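Local coordinates for peroxiredoxin (Clostridioides difficile, PDB 6TSB), which hydrolyses chitin as the C-terminal GH18 domain of a bifunctional peroxiredoxin-chitinase of the spore coat, at the interface of chains A and B. Residues are numbered along the deposited sequence; one frame, centred on the assembly and turned at random. Chains: chain A/B, Peroxiredoxin.

The interface of chains A and B. Residues chain A 331, 333-334, 336-337, 342-343; chain B 40, 260, 272.
B:Phe260 has CG anti to its carbonyl carbon (chi1 -78°), and its ring enters chain A between A:Ser331 and A:Leu342. A:Ser331 has OG between its backbone N and carbonyl carbon (chi1 55°), which turns the hydroxyl toward B:Glu40, while CB, set by the backbone, rests on the phenyl ring. A:Ser331 CB sits over the centre of one face, 3.3 Å from B:Phe260 CZ. A:Leu342 CB covers the opposite face, 3.4 Å from the same B:Phe260 CZ. The two methylene carbons pack both faces and should limit the tilt of the ring. A:Asp337 crosses the ring obliquely, its carboxylate plane turned 74° from it. A:Asp337 CB lies 3.7 Å from B:Phe260 CD2.

A:Leu342 also reaches the next aromatic group. Its CD2 lies over one face of the B:Tyr272 ring, offset toward the rim. A:Leu342 CG is 3.6 Å from B:Tyr272 CD2.

The polar side is held by B:Glu40. The A:Ser331 hydroxyl OG donates to B:Glu40 OE2 at 2.9 Å, using the anti lone pair of that oxygen. Strand 328-332 of chain A and strand 37-43 of chain B form a parallel bridge at these two residues. In a GH18 barrel the last and first strands close the barrel in this way. The bridge between chains therefore suggests a domain-swapped dimer, though the structure alone does not show whether it forms in the spore coat.

A:Asp337 caps the start of helix 341-351. Its OD1 accepts from A:Leu342 N, and its OD2 from A:Ala343 N, which comes from above the carboxylate plane. Besides touching the ring, A:Asp337 may thus help to position A:Leu342 against it. The helix N-terminus may ease the nearness of the A:Asp337 and B:Glu40 carboxylates. Water 1, in plane at the edge of the B:Phe260 ring, bridges them, 2.6 Å from A:Asp337 OD2 and 2.7 Å from B:Glu40 OE2.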
loop_
_atom_site.group_PDB
_atom_site.type_symbol
_atom_site.label_atom_id
_atom_site.label_comp_id
_atom_site.label_asym_id
_atom_site.label_seq_id
_atom_site.Cartn_x
_atom_site.Cartn_y
_atom_site.Cartn_z
ATOM N N SER A 331 -14.886 18.121 4.396
ATOM C CA SER A 331 -13.727 18.231 3.472
ATOM C C SER A 331 -13.664 19.653 2.940
ATOM O O SER A 331 -14.702 20.326 2.877
ATOM C CB SER A 331 -13.808 17.277 2.301
ATOM O OG SER A 331 -15.025 17.445 1.587
ATOM N N THR A 333 -11.861 20.572 -0.551
ATOM C CA THR A 333 -13.217 20.971 -0.897
ATOM C C THR A 333 -13.698 20.027 -2.022
ATOM O O THR A 333 -12.833 19.505 -2.721
ATOM C CB THR A 333 -13.198 22.445 -1.332
ATOM O OG1 THR A 333 -14.487 22.747 -1.872
ATOM C CG2 THR A 333 -12.090 22.765 -2.320
ATOM N N SER A 334 -15.004 19.796 -2.199
ATOM C CA SER A 334 -15.591 18.936 -3.274
ATOM C C SER A 334 -14.945 19.179 -4.653
ATOM O O SER A 334 -14.752 18.206 -5.393
ATOM C CB SER A 334 -17.057 19.152 -3.359
ATOM O OG SER A 334 -17.274 20.519 -3.629
ATOM N N TYR A 336 -12.004 19.682 -5.553
ATOM C CA TYR A 336 -10.658 19.066 -5.696
ATOM C C TYR A 336 -10.766 17.557 -5.981
ATOM O O TYR A 336 -9.742 16.919 -6.269
ATOM C CB TYR A 336 -9.853 19.326 -4.427
ATOM C CG TYR A 336 -9.495 20.766 -4.155
ATOM C CD1 TYR A 336 -9.732 21.787 -5.068
ATOM C CD2 TYR A 336 -8.844 21.087 -2.977
ATOM C CE1 TYR A 336 -9.341 23.093 -4.802
ATOM C CE2 TYR A 336 -8.472 22.387 -2.687
ATOM C CZ TYR A 336 -8.718 23.396 -3.600
ATOM O OH TYR A 336 -8.313 24.659 -3.272
ATOM N N ASP A 337 -11.989 17.032 -5.922
ATOM C CA ASP A 337 -12.354 15.598 -5.884
ATOM C C ASP A 337 -13.613 15.463 -6.753
ATOM O O ASP A 337 -14.706 15.096 -6.223
ATOM C CB ASP A 337 -12.509 15.156 -4.415
ATOM C CG ASP A 337 -13.077 13.755 -4.192
ATOM O OD1 ASP A 337 -12.465 12.783 -4.679
ATOM O OD2 ASP A 337 -14.145 13.652 -3.541
ATOM N N LEU A 342 -12.836 10.584 -2.723
ATOM C CA LEU A 342 -12.598 10.893 -1.289
ATOM C C LEU A 342 -13.937 11.103 -0.577
ATOM O O LEU A 342 -14.107 10.534 0.483
ATOM C CB LEU A 342 -11.663 12.094 -1.164
ATOM C CG LEU A 342 -10.290 11.882 -1.783
ATOM C CD1 LEU A 342 -9.286 12.908 -1.286
ATOM C CD2 LEU A 342 -9.793 10.460 -1.547
ATOM N N ALA A 343 -14.867 11.828 -1.184
ATOM C CA ALA A 343 -16.186 12.135 -0.606
ATOM C C ALA A 343 -16.872 10.830 -0.186
ATOM O O ALA A 343 -17.431 10.777 0.929
ATOM C CB ALA A 343 -17.010 12.918 -1.598
ATOM N N GLU B 40 -19.238 19.064 2.995
ATOM C CA GLU B 40 -18.130 19.647 2.211
ATOM C C GLU B 40 -18.329 21.146 2.033
ATOM O O GLU B 40 -19.481 21.596 1.868
ATOM C CB GLU B 40 -18.013 19.009 0.830
ATOM C CG GLU B 40 -17.960 17.500 0.869
ATOM C CD GLU B 40 -17.692 16.829 -0.472
ATOM O OE1 GLU B 40 -18.687 16.449 -1.150
ATOM O OE2 GLU B 40 -16.504 16.689 -0.830
ATOM N N PHE B 260 -8.773 17.520 0.746
ATOM C CA PHE B 260 -8.906 16.747 -0.513
ATOM C C PHE B 260 -7.872 17.289 -1.481
ATOM O O PHE B 260 -8.078 17.277 -2.682
ATOM C CB PHE B 260 -10.321 16.838 -1.069
ATOM C CG PHE B 260 -11.327 15.964 -0.373
ATOM C CD1 PHE B 260 -11.007 15.242 0.762
ATOM C CD2 PHE B 260 -12.622 15.888 -0.840
ATOM C CE1 PHE B 260 -11.966 14.443 1.381
ATOM C CE2 PHE B 260 -13.577 15.088 -0.229
ATOM C CZ PHE B 260 -13.242 14.360 0.882
ATOM N N TYR B 272 -6.712 16.415 -5.195
ATOM C CA TYR B 272 -6.711 14.941 -5.287
ATOM C C TYR B 272 -6.733 14.550 -6.772
ATOM O O TYR B 272 -5.889 13.750 -7.173
ATOM C CB TYR B 272 -7.863 14.307 -4.521
ATOM C CG TYR B 272 -7.808 12.811 -4.592
ATOM C CD1 TYR B 272 -6.667 12.130 -4.185
ATOM C CD2 TYR B 272 -8.871 12.077 -5.085
ATOM C CE1 TYR B 272 -6.591 10.747 -4.246
ATOM C CE2 TYR B 272 -8.824 10.690 -5.125
ATOM C CZ TYR B 272 -7.679 10.019 -4.711
ATOM O OH TYR B 272 -7.628 8.647 -4.750
HETATM O O HOH W 1 -15.815 15.666 -3.229
#